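Local atomic coordinates of L-lactate dehydrogenase (Trichomonas vaginalis, PDB entry 4UUL), a protein that probably catalyses NADH-dependent reduction of a 2-oxoacid, pyruvate or oxaloacetate, as a member of the LDH/MDH superfamily. Residues 7-12 and 18-23; 51-56 and 65-70. The protein carries 1 engineered substitution. All coordinates share one frame; numbering follows the deposited sequence.

Interaction 1 (7-12 and 18-23); sequences VLITGA and YILSHW
I9 on strand 5-10 faces S21 on helix 15-25 with 7.6 Å between their CA atoms, and the two backbones come nearer at the loop end, where A12 CA and Y18 CA are 6.6 Å apart. The contact is buried and apolar, and no hydrogen bond crosses it. I9 gives the largest share: CG1 lies beside the backbone N (chi1 -56°) and chi2 is extended, which sends I9 CD1 outward from the strand onto the helix backbone, 3.8 Å from S21 CA. I9 CD1 is also 3.9 Å from L20 CG and touches S21 CB. L20 CD2 comes in at the branch of I9, 4.0 Å from I9 CG2 and slightly farther from CG1. L20 also packs on F84 of strand 82-85 and I249 of helix 242-257.

This is the first strand-loop-helix turn of a Rossmann-type NAD-binding domain. The connection from G11 to G17 has the glycine-rich pattern GxxGxxG and is predicted to bind NAD(+); Q15 and I16 contact NADH in other structures of this protein. G11 makes the turn with a positive phi of 58°. A12 O and Y18 N, 3.8 Å apart, close the gap at this end.

On the helix, H22 ND1 donates to Y18 O at 2.9 Å, nearly straight (167°) and in the imidazole plane, which fixes the rotation of the ring. The Y18 side chain sets off away from the strand; its hydroxyl bonds to E55, and R236 of the second subunit makes a cation-pi contact with its ring.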
ATOM      1  N   VAL B   7       5.580  16.604  -0.946  1.00 14.18           N
ATOM      2  CA  VAL B   7       5.630  15.576  -1.971  1.00 13.20           C
ATOM      3  C   VAL B   7       4.444  15.708  -2.887  1.00 13.98           C
ATOM      4  O   VAL B   7       3.310  15.634  -2.451  1.00 14.34           O
ATOM      5  CB  VAL B   7       5.574  14.170  -1.290  1.00 15.05           C
ATOM      6  CG1 VAL B   7       5.579  13.086  -2.352  1.00 16.27           C
ATOM      7  CG2 VAL B   7       6.696  14.003  -0.277  1.00 16.78           C
ATOM      8  N   LEU B   8       4.722  15.855  -4.179  1.00 13.79           N
ATOM      9  CA  LEU B   8       3.676  15.919  -5.198  1.00 13.36           C
ATOM     10  C   LEU B   8       3.445  14.532  -5.811  1.00 12.27           C
ATOM     11  O   LEU B   8       4.384  13.822  -6.157  1.00 12.74           O
ATOM     12  CB  LEU B   8       4.083  16.877  -6.313  1.00 14.55           C
ATOM     13  CG  LEU B   8       3.232  16.860  -7.576  1.00 15.05           C
ATOM     14  CD1 LEU B   8       1.772  17.263  -7.320  1.00 16.29           C
ATOM     15  CD2 LEU B   8       3.836  17.733  -8.640  1.00 16.04           C
ATOM     16  N   ILE B   9       2.176  14.173  -5.978  1.00 13.05           N
ATOM     17  CA  ILE B   9       1.747  13.039  -6.786  1.00 13.41           C
ATOM     18  C   ILE B   9       0.744  13.549  -7.809  1.00 13.15           C
ATOM     19  O   ILE B   9      -0.261  14.128  -7.435  1.00 13.89           O
ATOM     20  CB  ILE B   9       1.087  11.920  -5.934  1.00 13.14           C
ATOM     21  CG1 ILE B   9       2.042  11.460  -4.821  1.00 13.49           C
ATOM     22  CG2 ILE B   9       0.654  10.777  -6.824  1.00 14.97           C
ATOM     23  CD1 ILE B   9       1.336  10.586  -3.773  1.00 14.72           C
ATOM     24  N   THR B  10       1.073  13.422  -9.102  1.00 13.78           N
ATOM     25  CA  THR B  10       0.137  13.761 -10.152  1.00 14.39           C
ATOM     26  C   THR B  10      -0.728  12.571 -10.487  1.00 15.54           C
ATOM     27  O   THR B  10      -0.399  11.438 -10.149  1.00 15.34           O
ATOM     28  CB  THR B  10       0.849  14.287 -11.430  1.00 14.90           C
ATOM     29  OG1 THR B  10       1.551  13.194 -11.993  1.00 15.10           O
ATOM     30  CG2 THR B  10       1.732  15.447 -11.085  1.00 16.98           C
ATOM     31  N   GLY B  11      -1.869  12.789 -11.145  1.00 15.51           N
ATOM     32  CA  GLY B  11      -2.796  11.670 -11.354  1.00 15.23           C
ATOM     33  C   GLY B  11      -3.238  11.032 -10.050  1.00 15.40           C
ATOM     34  O   GLY B  11      -3.465   9.825  -9.969  1.00 16.51           O
ATOM     35  N   ALA B  12      -3.344  11.849  -9.002  1.00 14.19           N
ATOM     36  CA  ALA B  12      -3.434  11.314  -7.650  1.00 14.94           C
ATOM     37  C   ALA B  12      -4.666  10.491  -7.378  1.00 17.02           C
ATOM     38  O   ALA B  12      -4.645   9.719  -6.442  1.00 17.81           O
ATOM     39  CB  ALA B  12      -3.263  12.413  -6.621  1.00 15.62           C
ATOM     40  N   TYR B  18      -3.494   6.352  -5.241  1.00 13.61           N
ATOM     41  CA  TYR B  18      -4.198   5.879  -4.046  1.00 14.29           C
ATOM     42  C   TYR B  18      -3.195   5.141  -3.145  1.00 13.21           C
ATOM     43  O   TYR B  18      -3.121   5.380  -1.916  1.00 15.03           O
ATOM     44  CB  TYR B  18      -5.314   4.957  -4.470  1.00 15.77           C
ATOM     45  CG  TYR B  18      -6.176   4.385  -3.365  1.00 15.25           C
ATOM     46  CD1 TYR B  18      -7.099   5.164  -2.691  1.00 16.95           C
ATOM     47  CD2 TYR B  18      -6.117   3.076  -3.048  1.00 16.01           C
ATOM     48  CE1 TYR B  18      -7.929   4.639  -1.700  1.00 16.82           C
ATOM     49  CE2 TYR B  18      -6.939   2.533  -2.101  1.00 16.81           C
ATOM     50  CZ  TYR B  18      -7.835   3.311  -1.431  1.00 15.63           C
ATOM     51  OH  TYR B  18      -8.656   2.707  -0.540  1.00 16.68           O
ATOM     52  N   ILE B  19      -2.477   4.176  -3.713  1.00 12.79           N
ATOM     53  CA  ILE B  19      -1.575   3.359  -2.926  1.00 12.95           C
ATOM     54  C   ILE B  19      -0.341   4.186  -2.490  1.00 13.30           C
ATOM     55  O   ILE B  19       0.141   4.072  -1.366  1.00 13.56           O
ATOM     56  CB  ILE B  19      -1.166   2.043  -3.659  1.00 15.05           C
ATOM     57  CG1 ILE B  19      -2.397   1.226  -4.017  1.00 17.94           C
ATOM     58  CG2 ILE B  19      -0.174   1.260  -2.847  1.00 15.89           C
ATOM     59  CD1 ILE B  19      -2.156   0.082  -4.937  1.00 20.01           C
ATOM     60  N   LEU B  20       0.234   4.889  -3.460  1.00 12.57           N
ATOM     61  CA  LEU B  20       1.417   5.675  -3.189  1.00 12.82           C
ATOM     62  C   LEU B  20       1.230   6.692  -2.072  1.00 12.52           C
ATOM     63  O   LEU B  20       2.096   6.859  -1.214  1.00 13.80           O
ATOM     64  CB  LEU B  20       1.822   6.345  -4.496  1.00 14.79           C
ATOM     65  CG  LEU B  20       3.072   7.146  -4.589  1.00 16.40           C
ATOM     66  CD1 LEU B  20       4.315   6.302  -4.243  1.00 16.78           C
ATOM     67  CD2 LEU B  20       3.180   7.755  -6.019  1.00 18.76           C
ATOM     68  N   SER B  21       0.128   7.403  -2.119  1.00 12.59           N
ATOM     69  CA  SER B  21      -0.139   8.382  -1.080  0.80 14.00           C
ATOM     70  C   SER B  21      -0.206   7.749   0.294  1.00 12.30           C
ATOM     71  O   SER B  21       0.395   8.266   1.219  1.00 13.46           O
ATOM     72  CB  SER B  21      -1.413   9.174  -1.374  0.80 16.18           C
ATOM     73  OG  SER B  21      -2.554   8.330  -1.433  0.80 16.61           O
ATOM     74  N   HIS B  22      -0.907   6.629   0.416  1.00 13.09           N
ATOM     75  CA  HIS B  22      -0.970   5.985   1.719  1.00 12.88           C
ATOM     76  C   HIS B  22       0.387   5.437   2.180  1.00 12.45           C
ATOM     77  O   HIS B  22       0.758   5.551   3.344  1.00 14.09           O
ATOM     78  CB  HIS B  22      -2.013   4.865   1.709  1.00 13.67           C
ATOM     79  CG  HIS B  22      -3.434   5.325   1.827  1.00 13.81           C
ATOM     80  ND1 HIS B  22      -4.187   5.730   0.755  1.00 14.61           N
ATOM     81  CD2 HIS B  22      -4.242   5.439   2.913  1.00 13.30           C
ATOM     82  CE1 HIS B  22      -5.385   6.102   1.186  1.00 15.24           C
ATOM     83  NE2 HIS B  22      -5.434   5.940   2.484  1.00 15.07           N
ATOM     84  N   TRP B  23       1.137   4.901   1.240  0.54 12.03           N
ATOM     85  CA  TRP B  23       2.416   4.302   1.556  0.54 12.89           C
ATOM     86  C   TRP B  23       3.360   5.380   2.048  0.54 13.24           C
ATOM     87  O   TRP B  23       4.016   5.234   3.073  0.54 14.70           O
ATOM     88  CB  TRP B  23       2.947   3.578   0.330  0.54 14.05           C
ATOM     89  CG  TRP B  23       3.868   2.388   0.612  0.54 16.35           C
ATOM     90  CD1 TRP B  23       4.543   2.132   1.763  0.54 20.40           C
ATOM     91  CD2 TRP B  23       4.138   1.273  -0.258  0.54 16.65           C
ATOM     92  NE1 TRP B  23       5.290   0.975   1.640  0.54 22.48           N
ATOM     93  CE2 TRP B  23       5.036   0.415   0.417  0.54 20.26           C
ATOM     94  CE3 TRP B  23       3.714   0.924  -1.529  0.54 19.44           C
ATOM     95  CZ2 TRP B  23       5.498  -0.769  -0.138  0.54 21.00           C
ATOM     96  CZ3 TRP B  23       4.182  -0.251  -2.081  0.54 22.10           C
ATOM     97  CH2 TRP B  23       5.067  -1.074  -1.393  0.54 21.81           C
TER

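Interaction 2 (51-56 and 65-70); sequences ALTMEL and AGFVAT
The second beta-alpha-beta unit of the Rossmann-type domain, made by strand 35-40, helix 46-57 and strand 64-70, brings T53 of the helix against F67 and A69 of the strand. T53 and A69 are the residues in register, their CA atoms 7.5 Å apart. T53 meets the phenyl ring obliquely through two carbons: T53 CB is 3.5 Å from F67 CE1 and 3.7 Å from F67 CZ, while T53 CG2 is 3.7 Å from F67 CD1. F67 CG stands between its own backbone N and carbonyl carbon (chi1 59°), a rotation that carries the CE1 side of the ring to T53. T53 CG2 also lies 4.0 Å from A69 CB, so one threonine spans both strand residues. Its hydroxyl is used within the helix, where OG1 bonds to T50 O; this fixes the side-chain rotation and leaves the carbons for the strand. The F67 ring also touches E57 of helix 46-57, while T53 packs on L39 and A69 on L49. The arrangement is that of a beta-alpha-beta crossover, whose helix 46-57 packs against the parallel strands it connects, as in the Rossmann fold.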
ATOM      1  N   ALA B  51     -12.370  11.278  -1.995  1.00 19.96           N
ATOM      2  CA  ALA B  51     -12.430   9.975  -1.344  1.00 20.59           C
ATOM      3  C   ALA B  51     -11.056   9.531  -0.849  1.00 18.24           C
ATOM      4  O   ALA B  51     -10.940   8.987   0.247  1.00 18.56           O
ATOM      5  CB  ALA B  51     -13.008   8.918  -2.270  1.00 23.84           C
ATOM      6  N   LEU B  52     -10.017   9.718  -1.654  0.85 18.78           N
ATOM      7  CA  LEU B  52      -8.645   9.377  -1.240  0.85 17.76           C
ATOM      8  C   LEU B  52      -8.283  10.136   0.030  0.85 16.90           C
ATOM      9  O   LEU B  52      -7.780   9.569   0.976  0.85 17.71           O
ATOM     10  CB  LEU B  52      -7.609   9.624  -2.363  0.85 19.11           C
ATOM     11  CG  LEU B  52      -6.160   9.817  -1.855  0.85 19.37           C
ATOM     12  CD1 LEU B  52      -5.696   8.559  -1.249  0.85 21.76           C
ATOM     13  CD2 LEU B  52      -5.257  10.184  -3.032  0.85 22.25           C
ATOM     14  N   THR B  53      -8.515  11.445   0.034  1.00 17.27           N
ATOM     15  CA  THR B  53      -8.114  12.221   1.191  1.00 18.35           C
ATOM     16  C   THR B  53      -8.886  11.820   2.431  1.00 17.40           C
ATOM     17  O   THR B  53      -8.344  11.864   3.543  1.00 16.15           O
ATOM     18  CB  THR B  53      -8.151  13.728   0.978  1.00 19.78           C
ATOM     19  OG1 THR B  53      -9.483  14.163   0.781  1.00 21.54           O
ATOM     20  CG2 THR B  53      -7.284  14.117  -0.215  1.00 21.60           C
ATOM     21  N   MET B  54     -10.138  11.412   2.263  1.00 17.06           N
ATOM     22  CA  MET B  54     -10.908  10.973   3.424  1.00 17.02           C
ATOM     23  C   MET B  54     -10.268   9.697   4.007  1.00 15.98           C
ATOM     24  O   MET B  54     -10.218   9.520   5.245  1.00 16.75           O
ATOM     25  CB  MET B  54     -12.301  10.686   2.980  1.00 18.44           C
ATOM     26  CG  MET B  54     -13.133  11.913   2.732  1.00 20.52           C
ATOM     27  SD  MET B  54     -14.736  11.551   1.917  1.00 28.57           S
ATOM     28  CE  MET B  54     -15.755  11.145   3.308  1.00 32.22           C
ATOM     29  N   GLU B  55      -9.825   8.772   3.161  1.00 15.17           N
ATOM     30  CA  GLU B  55      -9.131   7.596   3.668  1.00 15.17           C
ATOM     31  C   GLU B  55      -7.810   7.921   4.286  1.00 15.15           C
ATOM     32  O   GLU B  55      -7.469   7.329   5.343  1.00 15.37           O
ATOM     33  CB  GLU B  55      -9.015   6.484   2.640  1.00 17.37           C
ATOM     34  CG  GLU B  55     -10.346   5.826   2.365  1.00 17.73           C
ATOM     35  CD  GLU B  55     -10.161   4.480   1.729  1.00 17.19           C
ATOM     36  OE1 GLU B  55      -9.734   3.529   2.439  1.00 16.94           O
ATOM     37  OE2 GLU B  55     -10.382   4.357   0.496  1.00 18.12           O
ATOM     38  N   LEU B  56      -7.074   8.869   3.714  1.00 14.04           N
ATOM     39  CA  LEU B  56      -5.833   9.286   4.368  1.00 14.96           C
ATOM     40  C   LEU B  56      -6.117   9.802   5.767  1.00 15.25           C
ATOM     41  O   LEU B  56      -5.450   9.419   6.730  1.00 15.12           O
ATOM     42  CB  LEU B  56      -5.118  10.352   3.560  1.00 14.94           C
ATOM     43  CG  LEU B  56      -4.552   9.978   2.209  1.00 15.04           C
ATOM     44  CD1 LEU B  56      -4.031  11.237   1.497  1.00 16.96           C
ATOM     45  CD2 LEU B  56      -3.394   9.012   2.368  1.00 15.66           C
ATOM     46  N   ALA B  65       1.614  15.453   7.954  1.00 17.31           N
ATOM     47  CA  ALA B  65       1.447  16.838   8.428  1.00 17.71           C
ATOM     48  C   ALA B  65       0.234  17.491   7.851  1.00 18.55           C
ATOM     49  O   ALA B  65      -0.387  18.324   8.475  1.00 21.73           O
ATOM     50  CB  ALA B  65       2.685  17.655   8.067  1.00 20.60           C
ATOM     51  N   GLY B  66      -0.121  17.117   6.637  1.00 18.68           N
ATOM     52  CA  GLY B  66      -1.247  17.696   5.929  1.00 17.96           C
ATOM     53  C   GLY B  66      -1.217  17.312   4.453  1.00 18.32           C
ATOM     54  O   GLY B  66      -0.360  16.537   4.027  1.00 16.59           O
ATOM     55  N   PHE B  67      -2.154  17.854   3.682  1.00 17.13           N
ATOM     56  CA  PHE B  67      -2.238  17.606   2.263  1.00 17.67           C
ATOM     57  C   PHE B  67      -3.078  18.714   1.626  1.00 19.01           C
ATOM     58  O   PHE B  67      -3.831  19.434   2.298  1.00 19.24           O
ATOM     59  CB  PHE B  67      -2.900  16.254   1.984  1.00 17.81           C
ATOM     60  CG  PHE B  67      -4.280  16.145   2.536  1.00 18.97           C
ATOM     61  CD1 PHE B  67      -5.366  16.604   1.829  1.00 21.36           C
ATOM     62  CD2 PHE B  67      -4.488  15.592   3.777  1.00 21.01           C
ATOM     63  CE1 PHE B  67      -6.654  16.537   2.373  1.00 24.13           C
ATOM     64  CE2 PHE B  67      -5.754  15.516   4.316  1.00 23.99           C
ATOM     65  CZ  PHE B  67      -6.833  15.980   3.603  1.00 26.10           C
ATOM     66  N   VAL B  68      -2.966  18.796   0.314  1.00 19.13           N
ATOM     67  CA  VAL B  68      -3.859  19.604  -0.497  1.00 20.65           C
ATOM     68  C   VAL B  68      -4.224  18.766  -1.717  1.00 20.86           C
ATOM     69  O   VAL B  68      -3.374  18.189  -2.371  1.00 19.82           O
ATOM     70  CB  VAL B  68      -3.252  20.962  -0.915  1.00 22.29           C
ATOM     71  CG1 VAL B  68      -2.005  20.839  -1.769  1.00 23.76           C
ATOM     72  CG2 VAL B  68      -4.320  21.811  -1.606  1.00 24.96           C
ATOM     73  N   ALA B  69      -5.512  18.638  -1.960  1.00 20.09           N
ATOM     74  CA  ALA B  69      -6.059  17.980  -3.150  1.00 19.94           C
ATOM     75  C   ALA B  69      -6.523  19.074  -4.049  1.00 19.84           C
ATOM     76  O   ALA B  69      -7.325  19.954  -3.647  1.00 21.72           O
ATOM     77  CB  ALA B  69      -7.270  17.169  -2.756  1.00 21.69           C
ATOM     78  N   THR B  70      -6.018  19.089  -5.272  1.00 19.47           N
ATOM     79  CA  THR B  70      -6.204  20.262  -6.132  1.00 19.31           C
ATOM     80  C   THR B  70      -6.202  19.921  -7.612  1.00 19.57           C
ATOM     81  O   THR B  70      -5.657  18.881  -8.013  1.00 18.49           O
ATOM     82  CB  THR B  70      -5.108  21.294  -5.815  1.00 20.88           C
ATOM     83  OG1 THR B  70      -5.367  22.505  -6.503  1.00 22.34           O
ATOM     84  CG2 THR B  70      -3.727  20.814  -6.202  1.00 21.56           C
TER

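How the interactions relate
Interaction 1 precedes interaction 2 along the chain, and their centres lie 10 Å apart. They belong to consecutive beta-alpha-beta units that share strand 35-40, and both reach the six-stranded parallel sheet, in which strands 64-70, 35-40 and 5-10 are successive neighbours. Helices 15-25 and 46-57 pack together: L52 packs on H22, and Y18 OH probably hydrogen-bonds to E55 OE2 at 2.6 Å. That pair continues into the second subunit, whose A242 N bonds to Y18 OH and whose A241 N and S243 OG bond to E55 OE1. Helices 15-25 and 46-57 thus both pack in the NAD-binding domain and take part in the dimer interface.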